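Local coordinates for uncharacterized protein (Parabacteroides merdae ATCC 43184, PDB 4OPW) that is of unknown function but, as a putative adhesin with an auto-transporter adhesin head domain, probably takes part in attachment to surfaces or other cells, at residues K6-L11 against V47-H52; I30-E35 against F79-N84; N96-A101 against N117-L122. One frame throughout, in Å; residues are numbered along the deposited sequence. Where two conformers were deposited one is given.

Interaction 1. Residues K6-L11 against V47-H52; sequences KGNGKL and VDENLH
The backbones of K6-L11 and V47-H52 meet as largely irregular segments near the N-terminal end of a solenoid-like beta fold, with L11, at the start of strand 11-17, and D48 forming an antiparallel non-hydrogen-bonded pair. The chain turns a corner at V47, and E49 N donates to K10 O at 2.7 Å, in the plane of the carbonyl. The first segment holds an Asx turn: N8 OD1 accepts from K10 N two residues on, at 3.0 Å. D48, E49 and N50 all hydrogen-bond to the loop K6-K10. N50 uses both ends of its amide: with CG in the crowded position between its own N and carbonyl carbon (chi1 66°), OD1 accepts from N8 N at 2.9 Å while ND2 donates to K6 O, also at 2.9 Å. E49 takes the same crowded first torsion but then runs extended, crossing N8 at about a right angle. Its OE2 uses the anti lone pair for N8 ND2, 3.0 Å away, with the amide and carboxylate planes 47° apart. Water 1 bridges E49 OE1 to L11 O. G7 CA packs closely, 3.2 Å from D48 OD2, with L51 CD1 also against it. The carboxylate of D48 is buried; OD2, also hydrogen-bonded to T77 OG1, accepts from G9 N at 2.8 Å through its anti lone pair.

Interaction 2. Residues I30-E35 against F79-N84; sequences IDFNYE and FIVKTN
Residues I30-E35 and F79-N84 run side by side as parallel strands, 4.7 Å apart at their axes, and five backbone hydrogen bonds step from one to the other. The second and third are the straightest (174° and 173°): V81 N to D31 O is 2.8 Å and N33 N to V81 O is 2.7 Å, whereas E35 N to T83 O stretches to 3.2 Å at the far end. Packing is tight on the buried face. F32 swings its ring anti to its backbone N (chi1 -162°), so that V81 CG1 sits over one ring face, 3.9 Å from the centroid in a CH-pi contact, while T83 CG2 comes to 3.5 Å of F32 CZ. At the strand entrance, I30 CG1 lies likewise over one face of the F79 ring. F26 and L64 pack against F32 from across the interior. The other face is looser and more polar. There N33 ND2 merely touches I80 CG2 at 3.7 Å. E35 OE2 stays 4.9 Å from K82 NZ. D31 forms a salt bridge with K78. Side chains mainly apolar inside and mainly polar outside, on parallel strands far apart in sequence, are the pattern of a beta-solenoid, consistent with the clan of pectate-lyase-like proteins.

Interaction 3. Residues N96-A101 against N117-L122; sequences NANFIA and NCLVQL
F99 and V120 share a first torsion, with CG and CG1 each anti to the backbone N (chi1 -180° and 172°), so the two side chains point to the same, buried face and lie side by side. L122 has the other setting, CG anti to the carbonyl carbon and beside its N (chi1 -49°), which carries CD2 back across the strand gap. That methyl meets A101 CB at 3.8 Å and approaches the edge of the F99 ring, near its plane, 4.1 Å from CE2; V120 CG1 touches the same ring at CD2. On this face F99 also reaches I24 and F26, and V120 reaches I112 and A114 of the opposing sheet. Just before the strands begin, C118 SG packs on A97 CB at 3.6 Å.

The opposite face is mixed in character. I100 and Q121 lie side by side, I100 CG1 and Q121 CG both beside the backbone N, and Q121 OE1 lies against I100 CG1 at 3.5 Å, a contact of a carbonyl oxygen with an aliphatic chain. N98 rests OD1 on L119 CB, while its ND2 is turned to D31.

Four hydrogen bonds hold the backbones in register, alternating direction from L119 N to A97 O, 2.9 Å, through to A101 N to Q121 O, and each donor lies nearly along the C=O axis it meets. N98 thus pairs with L119, and A101 with L122. Such stacking of parallel strands, with apolar side chains aligned inside, is the ladder of a parallel beta-helix.

How the interactions relate
Interactions 2 and 3 are consecutive steps of one ladder, their centres about 10 Å apart. Strands 31-36 and 98-101 are direct neighbours: F32 N lies 2.7 Å from N98 O, D31 OD1 lies 2.8 Å from N98 ND2, in probable hydrogen bonds, and F32 CD1 meets F99 CE1 at 3.6 Å, so the two contacts share a packed interior. Interaction 1 lies towards the N-terminal end, its centre about 17 Å from that of interaction 2 and about 23 Å from that of interaction 3. Its segments alternate with those of interaction 2, so the two contacts cross along the chain. A bound 1,2-ethanediol, probably from the crystallisation liquor, lies about 4 Å from the I30 side chain.

Interaction 1. Residues K6-L11 against V47-H52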
# COMPACT_ATOMS: atom_id res chain seq x y z
N LYS A 6 24.81 -16.80 4.19
CA LYS A 6 23.70 -17.23 3.34
C LYS A 6 22.89 -18.27 4.07
O LYS A 6 23.43 -18.99 4.91
CB LYS A 6 24.18 -17.75 1.96
CG LYS A 6 25.02 -19.03 2.01
CD LYS A 6 25.34 -19.52 0.60
CE LYS A 6 26.29 -20.67 0.61
NZ LYS A 6 26.58 -21.15 -0.78
N GLY A 7 21.61 -18.33 3.75
CA GLY A 7 20.71 -19.31 4.33
C GLY A 7 21.13 -20.74 4.04
O GLY A 7 21.57 -21.05 2.92
N ASN A 8 20.99 -21.62 5.05
CA ASN A 8 21.34 -23.04 4.90
C ASN A 8 20.16 -23.86 4.31
O ASN A 8 20.23 -25.10 4.24
CB ASN A 8 21.79 -23.61 6.27
CG ASN A 8 20.69 -23.83 7.28
OD1 ASN A 8 19.51 -23.50 7.06
ND2 ASN A 8 21.04 -24.41 8.42
N GLY A 9 19.08 -23.18 3.93
CA GLY A 9 17.92 -23.81 3.29
C GLY A 9 16.94 -24.52 4.20
O GLY A 9 15.96 -25.07 3.70
N LYS A 10 17.18 -24.50 5.52
CA LYS A 10 16.31 -25.14 6.50
C LYS A 10 15.54 -24.07 7.27
O LYS A 10 16.07 -23.45 8.18
CB LYS A 10 17.09 -26.05 7.45
CG LYS A 10 17.86 -27.13 6.72
CD LYS A 10 18.69 -27.94 7.65
CE LYS A 10 19.39 -29.08 6.93
NZ LYS A 10 20.05 -29.99 7.90
N LEU A 11 14.28 -23.85 6.87
CA LEU A 11 13.45 -22.84 7.51
C LEU A 11 13.08 -23.24 8.93
O LEU A 11 12.83 -24.42 9.21
CB LEU A 11 12.16 -22.58 6.70
CG LEU A 11 12.29 -22.03 5.27
CD1 LEU A 11 10.90 -21.91 4.64
CD2 LEU A 11 12.98 -20.65 5.25
N VAL A 47 12.62 -17.92 8.78
CA VAL A 47 13.78 -17.66 7.91
C VAL A 47 14.71 -18.88 8.04
O VAL A 47 14.50 -19.70 8.94
CB VAL A 47 14.45 -16.29 8.29
CG1 VAL A 47 15.22 -16.37 9.62
CG2 VAL A 47 15.35 -15.77 7.16
N ASP A 48 15.73 -19.00 7.18
CA ASP A 48 16.68 -20.12 7.34
C ASP A 48 17.17 -20.13 8.78
O ASP A 48 17.45 -19.06 9.32
CB ASP A 48 17.85 -19.99 6.36
CG ASP A 48 17.39 -19.84 4.93
OD1 ASP A 48 16.74 -18.81 4.62
OD2 ASP A 48 17.79 -20.66 4.10
N GLU A 49 17.21 -21.30 9.41
CA GLU A 49 17.55 -21.38 10.84
C GLU A 49 18.85 -20.63 11.21
O GLU A 49 18.87 -19.97 12.26
CB GLU A 49 17.63 -22.84 11.31
CG GLU A 49 18.51 -23.73 10.45
CD GLU A 49 18.59 -25.18 10.88
OE1 GLU A 49 17.63 -25.69 11.50
OE2 GLU A 49 19.64 -25.81 10.62
N ASN A 50 19.91 -20.69 10.36
CA ASN A 50 21.19 -20.04 10.67
C ASN A 50 21.13 -18.51 10.50
O ASN A 50 22.10 -17.83 10.87
CB ASN A 50 22.31 -20.63 9.79
CG ASN A 50 22.13 -20.33 8.31
OD1 ASN A 50 21.06 -20.55 7.74
ND2 ASN A 50 23.14 -19.74 7.68
N LEU A 51 20.00 -17.96 9.98
CA LEU A 51 19.90 -16.52 9.75
C LEU A 51 19.16 -15.77 10.89
O LEU A 51 19.22 -14.54 10.93
CB LEU A 51 19.23 -16.23 8.39
CG LEU A 51 20.04 -16.69 7.17
CD1 LEU A 51 19.30 -16.33 5.87
CD2 LEU A 51 21.45 -16.05 7.15
N HIS A 52 18.51 -16.51 11.82
CA HIS A 52 17.79 -15.85 12.94
C HIS A 52 18.69 -14.86 13.73
O HIS A 52 18.19 -13.78 14.07
CB HIS A 52 17.15 -16.86 13.89
CG HIS A 52 15.89 -17.45 13.34
ND1 HIS A 52 14.69 -16.76 13.40
CD2 HIS A 52 15.70 -18.63 12.71
CE1 HIS A 52 13.80 -17.55 12.83
NE2 HIS A 52 14.35 -18.69 12.40
O HOH W 1 14.97 -25.95 10.97

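Interaction 2. Residues I30-E35 against F79-N84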
# COMPACT_ATOMS: atom_id res chain seq x y z
N ILE A 30 10.19 -9.81 1.71
CA ILE A 30 9.64 -10.30 2.97
C ILE A 30 8.14 -10.45 2.83
O ILE A 30 7.51 -9.56 2.28
CB ILE A 30 10.00 -9.31 4.13
CG1 ILE A 30 11.54 -9.25 4.36
CG2 ILE A 30 9.23 -9.60 5.44
CD1 ILE A 30 12.01 -8.00 5.10
N ASP A 31 7.59 -11.57 3.31
CA ASP A 31 6.15 -11.78 3.37
C ASP A 31 5.71 -11.28 4.73
O ASP A 31 5.96 -11.95 5.72
CB ASP A 31 5.82 -13.27 3.16
CG ASP A 31 6.30 -13.71 1.80
OD1 ASP A 31 5.77 -13.19 0.79
OD2 ASP A 31 7.35 -14.42 1.73
N PHE A 32 5.11 -10.08 4.79
CA PHE A 32 4.74 -9.47 6.06
C PHE A 32 3.22 -9.56 6.28
O PHE A 32 2.45 -8.95 5.53
CB PHE A 32 5.22 -7.99 6.12
CG PHE A 32 5.28 -7.37 7.50
CD1 PHE A 32 4.11 -7.15 8.23
CD2 PHE A 32 6.49 -6.91 8.01
CE1 PHE A 32 4.17 -6.57 9.50
CE2 PHE A 32 6.54 -6.33 9.28
CZ PHE A 32 5.38 -6.15 10.02
N ASN A 33 2.80 -10.36 7.28
CA ASN A 33 1.41 -10.62 7.63
C ASN A 33 1.04 -9.88 8.90
O ASN A 33 1.65 -10.11 9.95
CB ASN A 33 1.19 -12.14 7.77
CG ASN A 33 1.44 -12.84 6.45
OD1 ASN A 33 0.90 -12.43 5.41
ND2 ASN A 33 2.36 -13.80 6.40
N TYR A 34 0.08 -8.97 8.78
CA TYR A 34 -0.31 -8.11 9.89
C TYR A 34 -1.76 -8.26 10.26
O TYR A 34 -2.64 -8.42 9.40
CB TYR A 34 -0.03 -6.61 9.51
CG TYR A 34 -0.55 -5.63 10.54
CD1 TYR A 34 0.19 -5.35 11.69
CD2 TYR A 34 -1.80 -5.04 10.40
CE1 TYR A 34 -0.34 -4.53 12.70
CE2 TYR A 34 -2.33 -4.23 11.40
CZ TYR A 34 -1.59 -3.96 12.54
OH TYR A 34 -2.15 -3.16 13.50
N GLU A 35 -2.03 -8.15 11.56
CA GLU A 35 -3.39 -8.13 12.07
C GLU A 35 -3.50 -7.04 13.13
O GLU A 35 -2.57 -6.84 13.93
CB GLU A 35 -3.83 -9.50 12.62
CG GLU A 35 -4.24 -10.47 11.52
CD GLU A 35 -4.53 -11.90 11.97
OE1 GLU A 35 -5.18 -12.07 13.02
OE2 GLU A 35 -4.14 -12.84 11.24
N PHE A 79 11.47 -15.33 3.94
CA PHE A 79 11.50 -14.48 5.13
C PHE A 79 10.04 -14.06 5.39
O PHE A 79 9.48 -13.25 4.65
CB PHE A 79 12.44 -13.28 4.91
CG PHE A 79 12.84 -12.41 6.08
CD1 PHE A 79 12.01 -12.29 7.19
CD2 PHE A 79 13.98 -11.62 6.02
CE1 PHE A 79 12.37 -11.46 8.26
CE2 PHE A 79 14.34 -10.79 7.08
CZ PHE A 79 13.53 -10.71 8.19
N ILE A 80 9.42 -14.70 6.40
CA ILE A 80 8.02 -14.43 6.75
C ILE A 80 7.96 -13.75 8.10
O ILE A 80 8.61 -14.18 9.05
CB ILE A 80 7.15 -15.73 6.77
CG1 ILE A 80 7.33 -16.59 5.48
CG2 ILE A 80 5.64 -15.40 7.01
CD1 ILE A 80 6.65 -18.01 5.58
N VAL A 81 7.15 -12.68 8.18
CA VAL A 81 6.90 -11.94 9.40
C VAL A 81 5.40 -12.02 9.68
O VAL A 81 4.59 -11.75 8.79
CB VAL A 81 7.39 -10.47 9.32
CG1 VAL A 81 7.04 -9.68 10.59
CG2 VAL A 81 8.89 -10.42 9.06
N LYS A 82 5.02 -12.44 10.90
CA LYS A 82 3.63 -12.44 11.33
C LYS A 82 3.55 -11.64 12.63
O LYS A 82 4.18 -12.03 13.61
CB LYS A 82 3.07 -13.86 11.51
CG LYS A 82 1.57 -13.85 11.85
CD LYS A 82 1.00 -15.23 12.10
CE LYS A 82 -0.32 -15.13 12.82
NZ LYS A 82 -1.13 -16.37 12.68
N THR A 83 2.82 -10.50 12.65
CA THR A 83 2.78 -9.71 13.89
C THR A 83 1.44 -8.98 14.01
O THR A 83 0.62 -9.01 13.10
CB THR A 83 3.99 -8.75 13.95
OG1 THR A 83 4.12 -8.20 15.26
CG2 THR A 83 3.94 -7.65 12.89
N ASN A 84 1.20 -8.36 15.16
CA ASN A 84 -0.04 -7.64 15.42
C ASN A 84 0.24 -6.41 16.29
O ASN A 84 1.26 -6.36 17.00
CB ASN A 84 -1.08 -8.57 16.12
CG ASN A 84 -0.75 -8.90 17.55
OD1 ASN A 84 0.24 -9.59 17.84
ND2 ASN A 84 -1.57 -8.41 18.50
O HOH W 2 10.42 -14.18 1.42

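Interaction 3. Residues N96-A101 against N117-L122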
# COMPACT_ATOMS: atom_id res chain seq x y z
N ASN A 96 10.10 -5.33 -3.33
CA ASN A 96 9.39 -6.52 -3.74
C ASN A 96 8.89 -7.35 -2.53
O ASN A 96 8.78 -8.57 -2.60
CB ASN A 96 10.24 -7.38 -4.72
CG ASN A 96 9.44 -7.96 -5.86
OD1 ASN A 96 8.23 -8.21 -5.75
ND2 ASN A 96 10.11 -8.21 -6.99
N ALA A 97 8.54 -6.65 -1.45
CA ALA A 97 7.90 -7.23 -0.28
C ALA A 97 6.41 -7.52 -0.56
O ALA A 97 5.85 -6.98 -1.52
CB ALA A 97 8.00 -6.23 0.88
N ASN A 98 5.83 -8.40 0.26
CA ASN A 98 4.42 -8.69 0.25
C ASN A 98 3.88 -8.21 1.61
O ASN A 98 4.31 -8.73 2.64
CB ASN A 98 4.14 -10.19 0.03
CG ASN A 98 4.40 -10.73 -1.36
OD1 ASN A 98 4.39 -10.02 -2.38
ND2 ASN A 98 4.58 -12.04 -1.45
N PHE A 99 3.05 -7.16 1.63
CA PHE A 99 2.41 -6.73 2.87
C PHE A 99 0.95 -7.14 2.80
O PHE A 99 0.25 -6.75 1.86
CB PHE A 99 2.54 -5.21 3.16
CG PHE A 99 1.85 -4.84 4.46
CD1 PHE A 99 2.53 -4.93 5.67
CD2 PHE A 99 0.53 -4.40 4.47
CE1 PHE A 99 1.90 -4.60 6.87
CE2 PHE A 99 -0.10 -4.04 5.67
CZ PHE A 99 0.58 -4.17 6.87
N ILE A 100 0.49 -7.93 3.76
CA ILE A 100 -0.90 -8.36 3.80
C ILE A 100 -1.52 -8.01 5.15
O ILE A 100 -1.00 -8.44 6.19
CB ILE A 100 -1.08 -9.89 3.51
CG1 ILE A 100 -0.56 -10.30 2.10
CG2 ILE A 100 -2.54 -10.31 3.70
CD1 ILE A 100 -0.52 -11.82 1.83
N ALA A 101 -2.65 -7.28 5.15
CA ALA A 101 -3.42 -7.01 6.37
C ALA A 101 -4.58 -8.03 6.38
O ALA A 101 -5.43 -8.01 5.48
CB ALA A 101 -3.93 -5.57 6.39
N ASN A 117 8.33 -2.42 -6.64
CA ASN A 117 7.70 -3.72 -6.93
C ASN A 117 6.98 -4.43 -5.79
O ASN A 117 6.57 -5.59 -5.97
CB ASN A 117 8.75 -4.70 -7.50
CG ASN A 117 9.47 -4.12 -8.68
OD1 ASN A 117 8.96 -4.16 -9.80
ND2 ASN A 117 10.61 -3.51 -8.42
N CYS A 118 6.72 -3.73 -4.68
CA CYS A 118 5.99 -4.32 -3.56
C CYS A 118 4.56 -4.67 -3.96
O CYS A 118 4.05 -4.20 -4.98
CB CYS A 118 5.98 -3.36 -2.38
SG CYS A 118 7.47 -3.43 -1.40
N LEU A 119 3.93 -5.54 -3.15
CA LEU A 119 2.52 -5.86 -3.27
C LEU A 119 1.90 -5.61 -1.91
O LEU A 119 2.34 -6.19 -0.92
CB LEU A 119 2.27 -7.31 -3.75
CG LEU A 119 0.80 -7.79 -3.76
CD1 LEU A 119 -0.09 -6.96 -4.74
CD2 LEU A 119 0.70 -9.26 -4.13
N VAL A 120 0.91 -4.72 -1.84
CA VAL A 120 0.18 -4.42 -0.60
C VAL A 120 -1.25 -4.89 -0.78
O VAL A 120 -1.90 -4.50 -1.74
CB VAL A 120 0.24 -2.90 -0.22
CG1 VAL A 120 -0.70 -2.59 0.97
CG2 VAL A 120 1.67 -2.45 0.06
N GLN A 121 -1.72 -5.78 0.10
CA GLN A 121 -3.09 -6.29 0.05
C GLN A 121 -3.79 -6.03 1.37
O GLN A 121 -3.40 -6.59 2.40
CB GLN A 121 -3.15 -7.79 -0.30
CG GLN A 121 -2.49 -8.17 -1.64
CD GLN A 121 -2.31 -9.66 -1.71
OE1 GLN A 121 -1.27 -10.21 -1.35
NE2 GLN A 121 -3.33 -10.35 -2.14
N LEU A 122 -4.82 -5.16 1.36
CA LEU A 122 -5.64 -4.89 2.55
C LEU A 122 -6.89 -5.70 2.33
O LEU A 122 -7.74 -5.31 1.54
CB LEU A 122 -5.88 -3.39 2.76
CG LEU A 122 -4.63 -2.47 2.68
CD1 LEU A 122 -5.01 -1.01 2.89
CD2 LEU A 122 -3.50 -2.91 3.66